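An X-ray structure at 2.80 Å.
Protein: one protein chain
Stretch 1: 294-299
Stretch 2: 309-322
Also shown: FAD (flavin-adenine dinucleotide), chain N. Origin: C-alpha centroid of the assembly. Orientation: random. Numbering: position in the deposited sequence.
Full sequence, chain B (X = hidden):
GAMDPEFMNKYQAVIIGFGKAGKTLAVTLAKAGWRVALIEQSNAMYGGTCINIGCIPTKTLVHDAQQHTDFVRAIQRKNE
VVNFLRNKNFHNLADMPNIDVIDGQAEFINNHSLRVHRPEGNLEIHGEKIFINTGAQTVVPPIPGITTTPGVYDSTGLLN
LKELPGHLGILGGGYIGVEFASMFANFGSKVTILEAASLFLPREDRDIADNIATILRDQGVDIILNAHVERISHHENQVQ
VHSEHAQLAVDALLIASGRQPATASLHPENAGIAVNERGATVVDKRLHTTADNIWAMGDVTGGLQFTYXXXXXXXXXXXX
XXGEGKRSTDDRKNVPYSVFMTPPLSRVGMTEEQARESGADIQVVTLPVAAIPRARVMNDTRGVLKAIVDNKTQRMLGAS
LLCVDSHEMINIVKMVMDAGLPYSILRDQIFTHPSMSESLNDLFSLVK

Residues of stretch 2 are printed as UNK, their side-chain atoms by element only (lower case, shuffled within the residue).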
ATOM      1  N   ILE B 294     -22.339  12.340  30.085  1.00 15.63           N
ATOM      2  CA  ILE B 294     -21.375  13.135  29.332  1.00 18.34           C
ATOM      3  C   ILE B 294     -20.233  12.219  28.918  1.00 18.23           C
ATOM      4  O   ILE B 294     -19.604  11.576  29.768  1.00 16.01           O
ATOM      5  CB  ILE B 294     -20.851  14.331  30.140  1.00 22.14           C
ATOM      6  CG1 ILE B 294     -21.956  15.373  30.350  1.00 31.13           C
ATOM      7  CG2 ILE B 294     -19.627  14.938  29.455  1.00 15.92           C
ATOM      8  CD1 ILE B 294     -22.260  16.209  29.129  1.00 47.94           C
ATOM      9  N   TRP B 295     -19.970  12.156  27.617  1.00 21.30           N
ATOM     10  CA  TRP B 295     -18.880  11.368  27.064  1.00 21.08           C
ATOM     11  C   TRP B 295     -17.793  12.286  26.524  1.00 18.38           C
ATOM     12  O   TRP B 295     -18.020  13.469  26.256  1.00 17.22           O
ATOM     13  CB  TRP B 295     -19.373  10.449  25.939  1.00 18.26           C
ATOM     14  CG  TRP B 295     -20.155   9.255  26.390  1.00 18.81           C
ATOM     15  CD1 TRP B 295     -19.715   7.967  26.458  1.00 20.07           C
ATOM     16  CD2 TRP B 295     -21.523   9.234  26.814  1.00 27.39           C
ATOM     17  NE1 TRP B 295     -20.719   7.145  26.906  1.00 18.30           N
ATOM     18  CE2 TRP B 295     -21.840   7.898  27.132  1.00 19.42           C
ATOM     19  CE3 TRP B 295     -22.510  10.214  26.959  1.00 25.63           C
ATOM     20  CZ2 TRP B 295     -23.102   7.519  27.587  1.00 29.59           C
ATOM     21  CZ3 TRP B 295     -23.761   9.834  27.409  1.00 26.75           C
ATOM     22  CH2 TRP B 295     -24.046   8.499  27.719  1.00 31.42           C
ATOM     23  N   ALA B 296     -16.601  11.720  26.357  1.00 12.57           N
ATOM     24  CA  ALA B 296     -15.492  12.404  25.708  1.00 16.71           C
ATOM     25  C   ALA B 296     -14.854  11.451  24.711  1.00 22.71           C
ATOM     26  O   ALA B 296     -14.615  10.282  25.029  1.00 16.15           O
ATOM     27  CB  ALA B 296     -14.458  12.890  26.724  1.00 14.09           C
ATOM     28  N   MET B 297     -14.584  11.950  23.507  1.00 15.64           N
ATOM     29  CA  MET B 297     -14.010  11.143  22.444  1.00  8.52           C
ATOM     30  C   MET B 297     -12.902  11.924  21.757  1.00 10.18           C
ATOM     31  O   MET B 297     -12.972  13.148  21.627  1.00 16.11           O
ATOM     32  CB  MET B 297     -15.069  10.734  21.411  1.00 10.30           C
ATOM     33  CG  MET B 297     -16.095   9.733  21.913  1.00 14.96           C
ATOM     34  SD  MET B 297     -17.577   9.718  20.888  1.00 16.72           S
ATOM     35  CE  MET B 297     -17.952  11.466  20.817  1.00 11.60           C
ATOM     36  N   GLY B 298     -11.878  11.203  21.319  1.00 10.68           N
ATOM     37  CA  GLY B 298     -10.817  11.799  20.535  1.00 10.65           C
ATOM     38  C   GLY B 298      -9.683  12.354  21.377  1.00 20.00           C
ATOM     39  O   GLY B 298      -9.489  12.008  22.546  1.00 17.93           O
ATOM     40  N   ASP B 299      -8.922  13.256  20.751  1.00 19.94           N
ATOM     41  CA  ASP B 299      -7.719  13.812  21.360  1.00 18.64           C
ATOM     42  C   ASP B 299      -8.003  14.625  22.616  1.00 19.48           C
ATOM     43  O   ASP B 299      -7.059  14.951  23.345  1.00 20.27           O
ATOM     44  CB  ASP B 299      -6.975  14.677  20.342  1.00 15.77           C
ATOM     45  CG  ASP B 299      -6.815  13.990  19.000  1.00 25.52           C
ATOM     46  OD1 ASP B 299      -6.932  12.747  18.949  1.00 25.73           O
ATOM     47  OD2 ASP B 299      -6.575  14.694  17.997  1.00 29.06           O
ATOM     48  N   UNK B 309      -7.935   6.165  16.348  1.00  9.48           N
ATOM     49  CA  UNK B 309      -8.247   5.957  17.759  1.00 10.74           C
ATOM     50  C   UNK B 309      -9.515   6.712  18.134  1.00 14.94           C
ATOM     51  O   UNK B 309     -10.341   6.217  18.911  1.00 21.52           O
ATOM     52  c   UNK B 309      -7.052   6.361  18.645  1.00  9.64           C
ATOM     53  c   UNK B 309      -7.503   6.719  20.053  1.00  5.23           C
ATOM     54  c   UNK B 309      -6.038   5.223  18.724  1.00  6.49           C
ATOM     55  c   UNK B 309      -5.617   4.697  17.388  1.00 24.16           C
ATOM     56  N   UNK B 310      -9.695   7.914  17.582  1.00 16.39           N
ATOM     57  CA  UNK B 310     -10.972   8.604  17.721  1.00 13.33           C
ATOM     58  C   UNK B 310     -12.093   7.812  17.060  1.00 24.00           C
ATOM     59  O   UNK B 310     -13.224   7.785  17.561  1.00 13.35           O
ATOM     60  c   UNK B 310     -10.876  10.007  17.120  1.00 17.32           C
ATOM     61  o   UNK B 310     -11.953  10.825  17.548  1.00 16.38           O
ATOM     62  N   UNK B 311     -11.797   7.153  15.936  1.00 18.14           N
ATOM     63  CA  UNK B 311     -12.798   6.309  15.290  1.00 25.97           C
ATOM     64  C   UNK B 311     -13.167   5.123  16.171  1.00 13.89           C
ATOM     65  O   UNK B 311     -14.347   4.766  16.280  1.00 16.54           O
ATOM     66  c   UNK B 311     -14.470   6.029  12.705  1.00 24.88           C
ATOM     67  c   UNK B 311     -13.329   5.095  13.076  1.00 26.18           C
ATOM     68  c   UNK B 311     -12.695   4.492  11.830  1.00  8.96           C
ATOM     69  c   UNK B 311     -12.291   5.827  13.931  1.00 24.85           C
ATOM     70  N   UNK B 312     -12.173   4.497  16.805  1.00 12.67           N
ATOM     71  CA  UNK B 312     -12.465   3.420  17.743  1.00 14.58           C
ATOM     72  C   UNK B 312     -13.244   3.931  18.946  1.00 16.19           C
ATOM     73  O   UNK B 312     -14.024   3.181  19.542  1.00 21.61           O
ATOM     74  c   UNK B 312     -11.424   1.444  18.930  1.00 12.09           C
ATOM     75  c   UNK B 312     -11.172   2.746  18.199  1.00 13.00           C
ATOM     76  o   UNK B 312     -12.053   0.544  18.335  1.00  6.07           O
ATOM     77  o   UNK B 312     -10.998   1.324  20.098  1.00 13.47           O
ATOM     78  N   UNK B 313     -13.045   5.199  19.316  1.00 18.44           N
ATOM     79  CA  UNK B 313     -13.835   5.790  20.390  1.00 15.12           C
ATOM     80  C   UNK B 313     -15.314   5.815  20.029  1.00 23.82           C
ATOM     81  O   UNK B 313     -16.172   5.522  20.871  1.00 18.32           O
ATOM     82  c   UNK B 313     -12.037   7.200  21.479  1.00 19.90           C
ATOM     83  o   UNK B 313     -11.315   8.217  21.432  1.00 17.76           O
ATOM     84  o   UNK B 313     -11.738   6.182  22.139  1.00  7.48           O
ATOM     85  c   UNK B 313     -13.333   7.200  20.697  1.00 15.49           C
ATOM     86  N   UNK B 314     -15.632   6.164  18.779  1.00 21.19           N
ATOM     87  CA  UNK B 314     -17.012   6.078  18.316  1.00 20.96           C
ATOM     88  C   UNK B 314     -17.542   4.656  18.445  1.00 24.37           C
ATOM     89  O   UNK B 314     -18.708   4.449  18.797  1.00 19.47           O
ATOM     90  c   UNK B 314     -18.212   5.883  16.072  1.00 23.86           C
ATOM     91  c   UNK B 314     -20.529   5.727  15.417  1.00 24.25           C
ATOM     92  c   UNK B 314     -17.112   6.557  16.866  1.00 20.74           C
ATOM     93  c   UNK B 314     -18.942   4.170  14.536  1.00 21.47           C
ATOM     94  c   UNK B 314     -19.522   6.341  16.137  1.00 17.73           C
ATOM     95  c   UNK B 314     -17.941   4.790  15.257  1.00 19.71           C
ATOM     96  c   UNK B 314     -20.234   4.644  14.618  1.00 27.04           C
ATOM     97  o   UNK B 314     -21.234   4.030  13.898  1.00 20.20           O
ATOM     98  N   UNK B 315     -16.694   3.663  18.164  1.00 31.26           N
ATOM     99  CA  UNK B 315     -17.121   2.272  18.267  1.00 19.44           C
ATOM    100  C   UNK B 315     -17.458   1.905  19.706  1.00 10.00           C
ATOM    101  O   UNK B 315     -18.409   1.154  19.954  1.00 14.21           O
ATOM    102  c   UNK B 315     -15.766   1.528  16.232  1.00 15.05           C
ATOM    103  c   UNK B 315     -13.293   0.297  14.186  1.00 28.19           C
ATOM    104  n   UNK B 315     -12.549  -0.105  15.209  1.00 17.19           N
ATOM    105  c   UNK B 315     -15.319   0.228  15.589  1.00  8.80           C
ATOM    106  n   UNK B 315     -12.726   0.535  13.011  1.00 16.54           N
ATOM    107  n   UNK B 315     -14.602   0.462  14.338  1.00 27.28           N
ATOM    108  c   UNK B 315     -16.035   1.350  17.717  1.00 24.57           C
ATOM    109  N   UNK B 316     -16.693   2.425  20.669  1.00  9.53           N
ATOM    110  CA  UNK B 316     -16.992   2.169  22.075  1.00  9.84           C
ATOM    111  C   UNK B 316     -18.372   2.707  22.429  1.00 10.10           C
ATOM    112  O   UNK B 316     -19.222   1.985  22.963  1.00 10.33           O
ATOM    113  c   UNK B 316     -16.161   2.407  24.437  1.00 12.84           C
ATOM    114  c   UNK B 316     -14.509   2.344  22.546  1.00  9.01           C
ATOM    115  c   UNK B 316     -14.334   0.855  22.458  1.00 12.57           C
ATOM    116  c   UNK B 316     -15.909   2.781  22.983  1.00 17.07           C
ATOM    117  N   UNK B 317     -18.617   3.985  22.127  1.00 11.52           N
ATOM    118  CA  UNK B 317     -19.870   4.609  22.539  1.00  8.38           C
ATOM    119  C   UNK B 317     -21.040   4.098  21.707  1.00 13.59           C
ATOM    120  O   UNK B 317     -22.170   4.018  22.205  1.00 20.02           O
ATOM    121  c   UNK B 317     -19.716   6.639  21.042  1.00 28.06           C
ATOM    122  c   UNK B 317     -18.517   6.610  23.237  1.00 18.19           C
ATOM    123  c   UNK B 317     -19.751   6.145  22.480  1.00  9.99           C
ATOM    124  N   UNK B 318     -20.805   3.736  20.442  1.00 18.97           N
ATOM    125  CA  UNK B 318     -21.882   3.163  19.642  1.00 19.26           C
ATOM    126  C   UNK B 318     -22.276   1.785  20.154  1.00 18.60           C
ATOM    127  O   UNK B 318     -23.436   1.380  20.018  1.00 22.82           O
ATOM    128  n   UNK B 318     -23.796   0.825  16.204  1.00 18.27           N
ATOM    129  c   UNK B 318     -21.473   3.085  18.170  1.00 13.80           C
ATOM    130  n   UNK B 318     -23.790  -1.064  17.517  1.00 36.50           N
ATOM    131  c   UNK B 318     -24.373  -0.305  16.600  1.00 21.35           C
ATOM    132  c   UNK B 318     -22.518   1.318  16.716  1.00 26.02           C
ATOM    133  n   UNK B 318     -25.536  -0.676  16.081  1.00 24.10           N
ATOM    134  c   UNK B 318     -22.615   2.752  17.220  1.00 18.39           C
ATOM    135  N   UNK B 319     -21.329   1.057  20.749  1.00  8.35           N
ATOM    136  CA  UNK B 319     -21.637  -0.244  21.329  1.00 10.61           C
ATOM    137  C   UNK B 319     -22.406  -0.125  22.637  1.00 24.37           C
ATOM    138  O   UNK B 319     -23.003  -1.111  23.081  1.00 30.80           O
ATOM    139  o   UNK B 319     -19.787  -3.232  22.269  1.00 23.76           O
ATOM    140  o   UNK B 319     -21.579  -3.004  21.026  1.00 19.58           O
ATOM    141  c   UNK B 319     -20.349  -1.035  21.552  1.00 13.69           C
ATOM    142  c   UNK B 319     -20.590  -2.530  21.621  1.00 29.49           C
ATOM    143  N   UNK B 320     -22.405   1.048  23.267  1.00 21.74           N
ATOM    144  CA  UNK B 320     -23.155   1.235  24.502  1.00 21.73           C
ATOM    145  C   UNK B 320     -24.555   1.784  24.250  1.00 24.96           C
ATOM    146  O   UNK B 320     -25.517   1.339  24.884  1.00 25.25           O
ATOM    147  c   UNK B 320     -23.078   2.359  26.794  1.00 28.80           C
ATOM    148  o   UNK B 320     -21.612   2.267  28.664  1.00 45.03           O
ATOM    149  o   UNK B 320     -22.031   4.241  27.799  1.00 17.55           O
ATOM    150  c   UNK B 320     -22.398   2.171  25.448  1.00 14.57           C
ATOM    151  c   UNK B 320     -22.174   3.001  27.825  1.00 15.52           C
ATOM    152  N   UNK B 321     -24.687   2.738  23.327  1.00 38.73           N
ATOM    153  CA  UNK B 321     -25.980   3.368  23.088  1.00 18.72           C
ATOM    154  C   UNK B 321     -26.889   2.521  22.206  1.00 29.94           C
ATOM    155  O   UNK B 321     -28.115   2.595  22.341  1.00 24.96           O
ATOM    156  c   UNK B 321     -24.679   6.985  22.330  1.00 22.02           C
ATOM    157  c   UNK B 321     -25.786   4.744  22.450  1.00 12.04           C
ATOM    158  c   UNK B 321     -24.789   5.690  23.119  1.00 22.39           C
ATOM    159  c   UNK B 321     -25.193   5.966  24.558  1.00 14.74           C
ATOM    160  N   UNK B 322     -26.322   1.719  21.306  1.00 19.72           N
ATOM    161  CA  UNK B 322     -27.115   1.001  20.316  1.00 12.36           C
ATOM    162  C   UNK B 322     -27.092  -0.512  20.507  1.00 23.73           C
ATOM    163  O   UNK B 322     -27.578  -1.241  19.635  1.00 19.10           O
ATOM    164  c   UNK B 322     -28.276   3.295  19.041  1.00 14.05           C
ATOM    165  c   UNK B 322     -26.803   3.059  17.032  1.00 12.85           C
ATOM    166  c   UNK B 322     -26.649   1.377  18.907  1.00 14.48           C
ATOM    167  c   UNK B 322     -26.914   2.840  18.533  1.00 10.51           C
TER
HETATM  168  PA  FAD N 501     -10.967  16.917  15.854  1.00 26.90           P
HETATM  169  O1A FAD N 501      -9.762  17.600  16.384  1.00 24.59           O
HETATM  170  O2A FAD N 501     -10.803  16.240  14.489  1.00 30.08           O
HETATM  171  O5B FAD N 501     -12.183  17.908  15.802  1.00 30.02           O
HETATM  172  C5B FAD N 501     -12.196  19.118  16.588  1.00 23.15           C
HETATM  173  C4B FAD N 501     -13.328  19.992  16.108  1.00 30.17           C
HETATM  174  O4B FAD N 501     -14.040  20.540  17.242  1.00 21.28           O
HETATM  175  C3B FAD N 501     -12.910  21.178  15.238  1.00 22.16           C
HETATM  176  O3B FAD N 501     -13.766  21.297  14.109  1.00 29.01           O
HETATM  177  C2B FAD N 501     -13.041  22.373  16.188  1.00 14.48           C
HETATM  178  O2B FAD N 501     -13.365  23.570  15.490  1.00 14.60           O
HETATM  179  C1B FAD N 501     -14.210  21.928  17.061  1.00 18.94           C
HETATM  180  N9A FAD N 501     -14.262  22.567  18.373  1.00 25.58           N
HETATM  181  C8A FAD N 501     -13.230  22.723  19.261  1.00 25.76           C
HETATM  182  N7A FAD N 501     -13.567  23.340  20.369  1.00 18.69           N
HETATM  183  C5A FAD N 501     -14.916  23.610  20.197  1.00 12.42           C
HETATM  184  C6A FAD N 501     -15.869  24.250  21.013  1.00 13.51           C
HETATM  185  N6A FAD N 501     -15.596  24.754  22.220  1.00 21.58           N
HETATM  186  N1A FAD N 501     -17.132  24.352  20.542  1.00 17.59           N
HETATM  187  C2A FAD N 501     -17.412  23.849  19.337  1.00 15.74           C
HETATM  188  N3A FAD N 501     -16.598  23.228  18.480  1.00 20.97           N
HETATM  189  C4A FAD N 501     -15.358  23.139  18.971  1.00 21.72           C
HETATM  190  N1  FAD N 501      -3.863  11.343  12.750  1.00 27.18           N
HETATM  191  C2  FAD N 501      -3.663  10.151  12.113  1.00 23.07           C
HETATM  192  O2  FAD N 501      -4.293   9.135  12.426  1.00 37.33           O
HETATM  193  N3  FAD N 501      -2.735  10.068  11.089  1.00 14.82           N
HETATM  194  C4  FAD N 501      -1.938  11.096  10.627  1.00 25.01           C
HETATM  195  O4  FAD N 501      -1.155  10.900   9.699  1.00 35.08           O
HETATM  196  C4X FAD N 501      -2.155  12.358  11.313  1.00 21.44           C
HETATM  197  N5  FAD N 501      -1.472  13.392  10.921  1.00 27.83           N
HETATM  198  C5X FAD N 501      -1.683  14.596  11.572  1.00 30.18           C
HETATM  199  C6  FAD N 501      -0.944  15.710  11.176  1.00 34.83           C
HETATM  200  C7  FAD N 501      -1.120  16.942  11.797  1.00 52.60           C
HETATM  201  C7M FAD N 501      -0.304  18.124  11.342  1.00 34.20           C
HETATM  202  C8  FAD N 501      -2.053  17.067  12.839  1.00 32.28           C
HETATM  203  C8M FAD N 501      -2.267  18.386  13.531  1.00 22.13           C
HETATM  204  C9  FAD N 501      -2.792  15.957  13.238  1.00 25.94           C
HETATM  205  C9A FAD N 501      -2.615  14.728  12.613  1.00 18.71           C
HETATM  206  N10 FAD N 501      -3.351  13.587  12.988  1.00 19.12           N
HETATM  207  C10 FAD N 501      -3.145  12.383  12.360  1.00 18.83           C
HETATM  208  C1' FAD N 501      -4.336  13.653  14.079  1.00 26.43           C
HETATM  209  C2' FAD N 501      -5.755  13.931  13.596  1.00 19.15           C
HETATM  210  O2' FAD N 501      -5.829  15.221  12.988  1.00 27.12           O
HETATM  211  C3' FAD N 501      -6.709  13.885  14.791  1.00 23.91           C
HETATM  212  O3' FAD N 501      -6.212  12.952  15.744  1.00 21.95           O
HETATM  213  C4' FAD N 501      -8.148  13.510  14.435  1.00 30.64           C
HETATM  214  O4' FAD N 501      -8.744  14.570  13.686  1.00 41.87           O
HETATM  215  C5' FAD N 501      -8.986  13.188  15.655  1.00 21.92           C
HETATM  216  O5' FAD N 501      -9.528  14.413  16.190  1.00 20.19           O
HETATM  217  P   FAD N 501     -10.793  14.404  17.129  1.00 20.18           P
HETATM  218  O1P FAD N 501     -11.780  13.333  16.652  1.00 16.75           O
HETATM  219  O2P FAD N 501     -10.388  14.279  18.545  1.00 38.20           O
HETATM  220  O3P FAD N 501     -11.466  15.819  16.883  1.00 30.22           O

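Position 309 carries four carbons, forked at the first, one arm two carbons long; its end leads away from stretch 1. It is I309. Position 310 has one carbon and then one oxygen, which lies near the CA of G298 and the FAD pyrophosphate: S310. Its OG is 3.3 Å from G298 CA and donates a hydrogen bond of 2.7 Å to FAD O1P.

Position 311 bears four carbons forked at the second and is out of reach of stretch 1, hence L311. At 312, two carbons, the second carrying two oxygens, make D312, also out of reach. Position 313 has the same atoms but points toward stretch 1, where one oxygen meets the backbone nitrogen of G298. This is D313, and G298 N donates to its OD1 at 3.0 Å with a nearly straight angle of 160°. Its CB also lies 3.9 Å from M297 CG.

One carbon and a six-carbon ring bearing an oxygen identify position 314 as Y314, whose ring end leads away. Position 315 shows three carbons, a nitrogen, and a carbon carrying two more nitrogens: R315, whose NH1 forms a salt bridge with D312 OD1 at 3.2 Å, one turn back along the helix. Position 316, four carbons forked at the first with one two-carbon arm, is I316 and makes no contact.

At 317 a single carbon carries two others, and these reach both W295 and M297. The residue is V317: its CG1 is 3.7 Å from W295 CD1 and its CG2 3.8 Å from M297 SD. Position 318 repeats the pattern of 315 and is R318; 319, with two carbons and two terminal oxygens, is D319. Neither touches stretch 1.

Position 320 has three carbons, the third carrying two oxygens, one of them at the edge of the W295 ring. It is E320, whose OE2 accepts a weak hydrogen bond from W295 NE1 at 3.3 Å. Four carbons forked at the second make 321 L321, with CD2 4.0 Å from W295 CZ2. The same pattern at 322 gives L322, which leaves helical geometry and lies out of reach.

The contact follows one helix face, with D313, V317, E320 and L321 pointing toward stretch 1, whose strand runs nearly antiparallel to the helix. W295 and M297 pack against V317, while D313 holds the backbone at G298. There S310 approaches closely; an ideal CB on G298 would lie 2.0 Å from FAD O2P. D299 N donates to that oxygen at 2.8 Å, so both stretches bind the cofactor's pyrophosphate.

Stretch 2 (309-322) ISLDDYRIVRDELL
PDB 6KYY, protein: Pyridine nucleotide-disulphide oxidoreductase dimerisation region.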